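Local coordinates for archaeal flagellar ATP-binding protein FlaH (Methanocaldococcus jannaschii DSM 2661, PDB 4WIA), which probably binds and hydrolyses ATP as a component of the archaellum, the rotary motility filament of archaea, at residues E120-A131 against K157-L168. Numbering follows the deposited sequence.
Sequences EKDVIIFDSISA and KIIICTVNPKEL. With SO4 (sulfate ion), chain F.
Ser-130, Thr-162 and Lys-157 bury the most surface where strand 123-127 runs parallel to strand 158-163, their axes 8° apart. Ser-130, in the first turn of the helix that follows the first strand, has its hydroxyl between its own backbone N and carbonyl carbon (chi1 70°). There OG accepts an almost straight bond from Asn-164 N at 2.9 Å and is turned to the carboxylate of Glu-167, while Leu-168 CD1 packs on Ser-130 CB. Ser-128, preceded by a cis peptide bond, is the N-cap of this helix, its OG accepting from Ala-131 N at 2.8 Å. Thr-162 crosses Asp-127, and its OG1 donates to Asp-127 OD1 at 2.7 Å, on the anti side and 21° out of the carboxylate plane. Asp-127 OD2 is hydrogen-bonded to Ser-41 OG and Tyr-60 OH; Ser-41 probably binds magnesium, an arrangement consistent with Thr-162 positioning the aspartate from the second shell, beside the P-loop. At the opposite end Lys-157, bent at chi2, curls back so that NZ reaches Lys-121 O at 2.9 Å from above the carbonyl plane; NZ also bonds Tyr-119 O, and a water links it to Asp-122 OD1, whose OD2 accepts from Ser-57 N. A methionine in its place would probably leave the Lys-121 and Tyr-119 carbonyls without this donor and the loop before the strand less firmly tied. Between these ends five backbone hydrogen bonds join the strands. Ile-125 and Ile-160 lie side by side on one face, CG1 to CB 4.0 Å, and on the other Ile-159 CG2 meets the edge of the Phe-126 ring. Both strands are central in the P-loop NTPase sheet, flanked by strands 58-62 and 29-33; helix 40-53 covers the Ile-125 face and helix 142-153, through Phe-149, the Phe-126 face.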
loop_
_atom_site.group_PDB
_atom_site.type_symbol
_atom_site.label_atom_id
_atom_site.label_comp_id
_atom_site.label_asym_id
_atom_site.label_seq_id
_atom_site.Cartn_x
_atom_site.Cartn_y
_atom_site.Cartn_z
ATOM N N GLU A 120 -15.893 -9.220 13.361
ATOM C CA GLU A 120 -15.620 -7.795 13.148
ATOM C C GLU A 120 -14.580 -7.591 12.042
ATOM O O GLU A 120 -14.475 -6.520 11.526
ATOM C CB GLU A 120 -15.105 -7.129 14.425
ATOM C CG GLU A 120 -15.954 -7.353 15.684
ATOM C CD GLU A 120 -15.260 -6.749 16.904
ATOM O OE1 GLU A 120 -15.862 -5.901 17.568
ATOM O OE2 GLU A 120 -14.086 -7.092 17.158
ATOM N N LYS A 121 -13.841 -8.610 11.639
ATOM C CA LYS A 121 -12.822 -8.422 10.602
ATOM C C LYS A 121 -13.382 -8.654 9.230
ATOM O O LYS A 121 -14.518 -9.145 9.113
ATOM C CB LYS A 121 -11.632 -9.362 10.829
ATOM C CG LYS A 121 -11.039 -9.321 12.214
ATOM C CD LYS A 121 -10.770 -7.906 12.657
ATOM C CE LYS A 121 -9.836 -7.909 13.847
ATOM N NZ LYS A 121 -9.780 -6.552 14.453
ATOM N N ASP A 122 -12.616 -8.254 8.182
ATOM C CA ASP A 122 -13.093 -8.341 6.790
ATOM C C ASP A 122 -13.071 -9.753 6.330
ATOM O O ASP A 122 -13.914 -10.170 5.554
ATOM C CB ASP A 122 -12.263 -7.497 5.846
ATOM C CG ASP A 122 -12.234 -6.040 6.240
ATOM O OD1 ASP A 122 -13.317 -5.488 6.564
ATOM O OD2 ASP A 122 -11.116 -5.475 6.277
ATOM N N VAL A 123 -12.149 -10.531 6.833
ATOM C CA VAL A 123 -11.906 -11.843 6.302
ATOM C C VAL A 123 -11.761 -12.764 7.459
ATOM O O VAL A 123 -10.981 -12.467 8.357
ATOM C CB VAL A 123 -10.574 -11.865 5.496
ATOM C CG1 VAL A 123 -10.280 -13.250 4.968
ATOM C CG2 VAL A 123 -10.636 -10.890 4.318
ATOM N N ILE A 124 -12.432 -13.917 7.414
ATOM C CA ILE A 124 -12.312 -14.883 8.487
ATOM C C ILE A 124 -11.894 -16.224 7.959
ATOM O O ILE A 124 -12.552 -16.793 7.101
ATOM C CB ILE A 124 -13.655 -15.025 9.245
ATOM C CG1 ILE A 124 -14.121 -13.644 9.760
ATOM C CG2 ILE A 124 -13.516 -15.985 10.403
ATOM C CD1 ILE A 124 -15.069 -12.933 8.835
ATOM N N ILE A 125 -10.815 -16.770 8.523
ATOM C CA ILE A 125 -10.249 -18.012 8.017
ATOM C C ILE A 125 -10.404 -19.125 9.077
ATOM O O ILE A 125 -9.957 -18.910 10.187
ATOM C CB ILE A 125 -8.771 -17.773 7.711
ATOM C CG1 ILE A 125 -8.644 -16.757 6.571
ATOM C CG2 ILE A 125 -8.077 -19.057 7.318
ATOM C CD1 ILE A 125 -7.252 -16.282 6.211
ATOM N N PHE A 126 -10.917 -20.314 8.694
ATOM C CA PHE A 126 -10.907 -21.459 9.552
ATOM C C PHE A 126 -10.025 -22.547 8.968
ATOM O O PHE A 126 -10.383 -23.174 7.986
ATOM C CB PHE A 126 -12.321 -22.027 9.766
ATOM C CG PHE A 126 -13.268 -21.018 10.345
ATOM C CD1 PHE A 126 -13.281 -20.786 11.679
ATOM C CD2 PHE A 126 -14.037 -20.223 9.539
ATOM C CE1 PHE A 126 -14.097 -19.829 12.254
ATOM C CE2 PHE A 126 -14.836 -19.243 10.097
ATOM C CZ PHE A 126 -14.848 -19.043 11.467
ATOM N N ASP A 127 -8.880 -22.782 9.601
ATOM C CA ASP A 127 -7.964 -23.789 9.140
ATOM C C ASP A 127 -7.686 -24.706 10.333
ATOM O O ASP A 127 -6.719 -24.457 11.050
ATOM C CB ASP A 127 -6.679 -23.077 8.672
ATOM C CG ASP A 127 -5.605 -24.041 8.208
ATOM O OD1 ASP A 127 -5.988 -25.156 7.790
ATOM O OD2 ASP A 127 -4.395 -23.678 8.240
ATOM N N SER A 128 -8.487 -25.744 10.604
ATOM C CA SER A 128 -9.340 -26.483 9.695
ATOM C C SER A 128 -10.796 -26.459 10.167
ATOM O O SER A 128 -11.089 -26.726 11.345
ATOM C CB SER A 128 -8.827 -27.928 9.736
ATOM O OG SER A 128 -9.770 -28.907 9.310
ATOM N N ILE A 129 -11.710 -26.189 9.250
ATOM C CA ILE A 129 -13.108 -26.308 9.558
ATOM C C ILE A 129 -13.478 -27.795 9.634
ATOM O O ILE A 129 -14.301 -28.176 10.463
ATOM C CB ILE A 129 -14.003 -25.550 8.577
ATOM C CG1 ILE A 129 -15.353 -25.238 9.197
ATOM C CG2 ILE A 129 -14.245 -26.374 7.338
ATOM C CD1 ILE A 129 -15.320 -24.365 10.431
ATOM N N SER A 130 -12.814 -28.645 8.849
ATOM C CA SER A 130 -13.091 -30.084 8.909
ATOM C C SER A 130 -12.764 -30.692 10.289
ATOM O O SER A 130 -13.551 -31.505 10.800
ATOM C CB SER A 130 -12.421 -30.870 7.766
ATOM O OG SER A 130 -11.013 -30.929 7.885
ATOM N N ALA A 131 -11.660 -30.281 10.920
ATOM C CA ALA A 131 -11.356 -30.748 12.283
ATOM C C ALA A 131 -12.415 -30.265 13.289
ATOM O O ALA A 131 -12.828 -31.021 14.180
ATOM C CB ALA A 131 -9.988 -30.303 12.721
ATOM N N LYS A 157 -18.440 -9.789 3.983
ATOM C CA LYS A 157 -17.275 -10.450 4.507
ATOM C C LYS A 157 -16.861 -11.599 3.613
ATOM O O LYS A 157 -17.643 -12.114 2.829
ATOM C CB LYS A 157 -17.553 -11.068 5.890
ATOM C CG LYS A 157 -18.341 -10.256 6.893
ATOM C CD LYS A 157 -17.447 -9.237 7.529
ATOM C CE LYS A 157 -18.182 -8.450 8.580
ATOM N NZ LYS A 157 -17.081 -7.727 9.207
ATOM N N ILE A 158 -15.645 -12.036 3.834
ATOM C CA ILE A 158 -15.123 -13.172 3.155
ATOM C C ILE A 158 -14.784 -14.252 4.157
ATOM O O ILE A 158 -14.165 -13.959 5.132
ATOM C CB ILE A 158 -13.840 -12.780 2.384
ATOM C CG1 ILE A 158 -14.236 -11.891 1.214
ATOM C CG2 ILE A 158 -13.117 -14.024 1.880
ATOM C CD1 ILE A 158 -13.106 -11.050 0.647
ATOM N N ILE A 159 -15.175 -15.493 3.875
ATOM C CA ILE A 159 -14.813 -16.609 4.723
ATOM C C ILE A 159 -14.045 -17.674 3.967
ATOM O O ILE A 159 -14.380 -18.016 2.856
ATOM C CB ILE A 159 -16.062 -17.220 5.403
ATOM C CG1 ILE A 159 -16.602 -16.219 6.397
ATOM C CG2 ILE A 159 -15.727 -18.509 6.136
ATOM C CD1 ILE A 159 -17.912 -16.604 7.027
ATOM N N ILE A 160 -13.018 -18.221 4.605
ATOM C CA ILE A 160 -12.182 -19.174 3.964
ATOM C C ILE A 160 -12.001 -20.333 4.923
ATOM O O ILE A 160 -11.519 -20.104 6.004
ATOM C CB ILE A 160 -10.769 -18.527 3.657
ATOM C CG1 ILE A 160 -10.920 -17.260 2.825
ATOM C CG2 ILE A 160 -9.897 -19.515 2.927
ATOM C CD1 ILE A 160 -9.619 -16.495 2.530
ATOM N N CYS A 161 -12.305 -21.566 4.496
ATOM C CA CYS A 161 -12.068 -22.749 5.306
ATOM C C CYS A 161 -11.223 -23.774 4.585
ATOM O O CYS A 161 -11.322 -23.957 3.375
ATOM C CB CYS A 161 -13.362 -23.451 5.637
ATOM S SG CYS A 161 -14.691 -22.474 6.366
ATOM N N THR A 162 -10.418 -24.501 5.343
ATOM C CA THR A 162 -9.808 -25.698 4.807
ATOM C C THR A 162 -10.578 -26.951 5.269
ATOM O O THR A 162 -11.080 -27.006 6.378
ATOM C CB THR A 162 -8.346 -25.800 5.200
ATOM O OG1 THR A 162 -8.246 -26.005 6.599
ATOM C CG2 THR A 162 -7.599 -24.491 4.841
ATOM N N VAL A 163 -10.574 -27.952 4.403
ATOM C CA VAL A 163 -11.239 -29.184 4.630
ATOM C C VAL A 163 -10.297 -30.326 4.267
ATOM O O VAL A 163 -9.769 -30.359 3.144
ATOM C CB VAL A 163 -12.445 -29.253 3.694
ATOM C CG1 VAL A 163 -13.054 -30.663 3.682
ATOM C CG2 VAL A 163 -13.480 -28.216 4.071
ATOM N N ASN A 164 -10.061 -31.241 5.200
ATOM C CA ASN A 164 -9.365 -32.479 4.896
ATOM C C ASN A 164 -10.408 -33.551 4.680
ATOM O O ASN A 164 -11.105 -33.919 5.607
ATOM C CB ASN A 164 -8.417 -32.850 6.029
ATOM C CG ASN A 164 -7.702 -34.187 5.796
ATOM O OD1 ASN A 164 -8.076 -34.995 4.943
ATOM N ND2 ASN A 164 -6.656 -34.420 6.574
ATOM N N PRO A 165 -10.535 -34.065 3.450
ATOM C CA PRO A 165 -11.664 -34.961 3.202
ATOM C C PRO A 165 -11.600 -36.278 3.985
ATOM O O PRO A 165 -12.623 -36.941 4.106
ATOM C CB PRO A 165 -11.594 -35.215 1.676
ATOM C CG PRO A 165 -10.183 -34.935 1.299
ATOM C CD PRO A 165 -9.726 -33.853 2.237
ATOM N N LYS A 166 -10.425 -36.630 4.519
ATOM C CA LYS A 166 -10.282 -37.816 5.367
ATOM C C LYS A 166 -10.989 -37.736 6.732
ATOM O O LYS A 166 -11.105 -38.734 7.470
ATOM C CB LYS A 166 -8.821 -38.152 5.596
ATOM C CG LYS A 166 -8.173 -38.815 4.400
ATOM C CD LYS A 166 -6.651 -38.832 4.513
ATOM C CE LYS A 166 -6.032 -39.961 3.722
ATOM N NZ LYS A 166 -6.328 -41.269 4.367
ATOM N N GLU A 167 -11.436 -36.546 7.066
ATOM C CA GLU A 167 -11.907 -36.275 8.396
ATOM C C GLU A 167 -13.411 -36.307 8.371
ATOM O O GLU A 167 -14.001 -36.365 9.424
ATOM C CB GLU A 167 -11.451 -34.897 8.875
ATOM C CG GLU A 167 -10.057 -34.816 9.494
ATOM C CD GLU A 167 -9.712 -33.433 10.079
ATOM O OE1 GLU A 167 -8.955 -33.381 11.075
ATOM O OE2 GLU A 167 -10.149 -32.399 9.563
ATOM N N LEU A 168 -14.035 -36.285 7.189
ATOM C CA LEU A 168 -15.483 -36.207 7.088
ATOM C C LEU A 168 -16.023 -37.133 6.022
ATOM O O LEU A 168 -15.357 -37.375 5.012
ATOM C CB LEU A 168 -15.903 -34.790 6.731
ATOM C CG LEU A 168 -15.482 -33.688 7.687
ATOM C CD1 LEU A 168 -15.913 -32.364 7.091
ATOM C CD2 LEU A 168 -16.080 -33.872 9.062
HETATM S S SO4 F . -5.230 -30.954 7.429
HETATM O O1 SO4 F . -5.253 -31.447 6.043
HETATM O O2 SO4 F . -3.894 -30.641 8.026
HETATM O O3 SO4 F . -5.786 -32.138 8.138
HETATM O O4 SO4 F . -6.072 -29.717 7.652
HETATM O O HOH W 1 -16.008 -6.010 6.859
#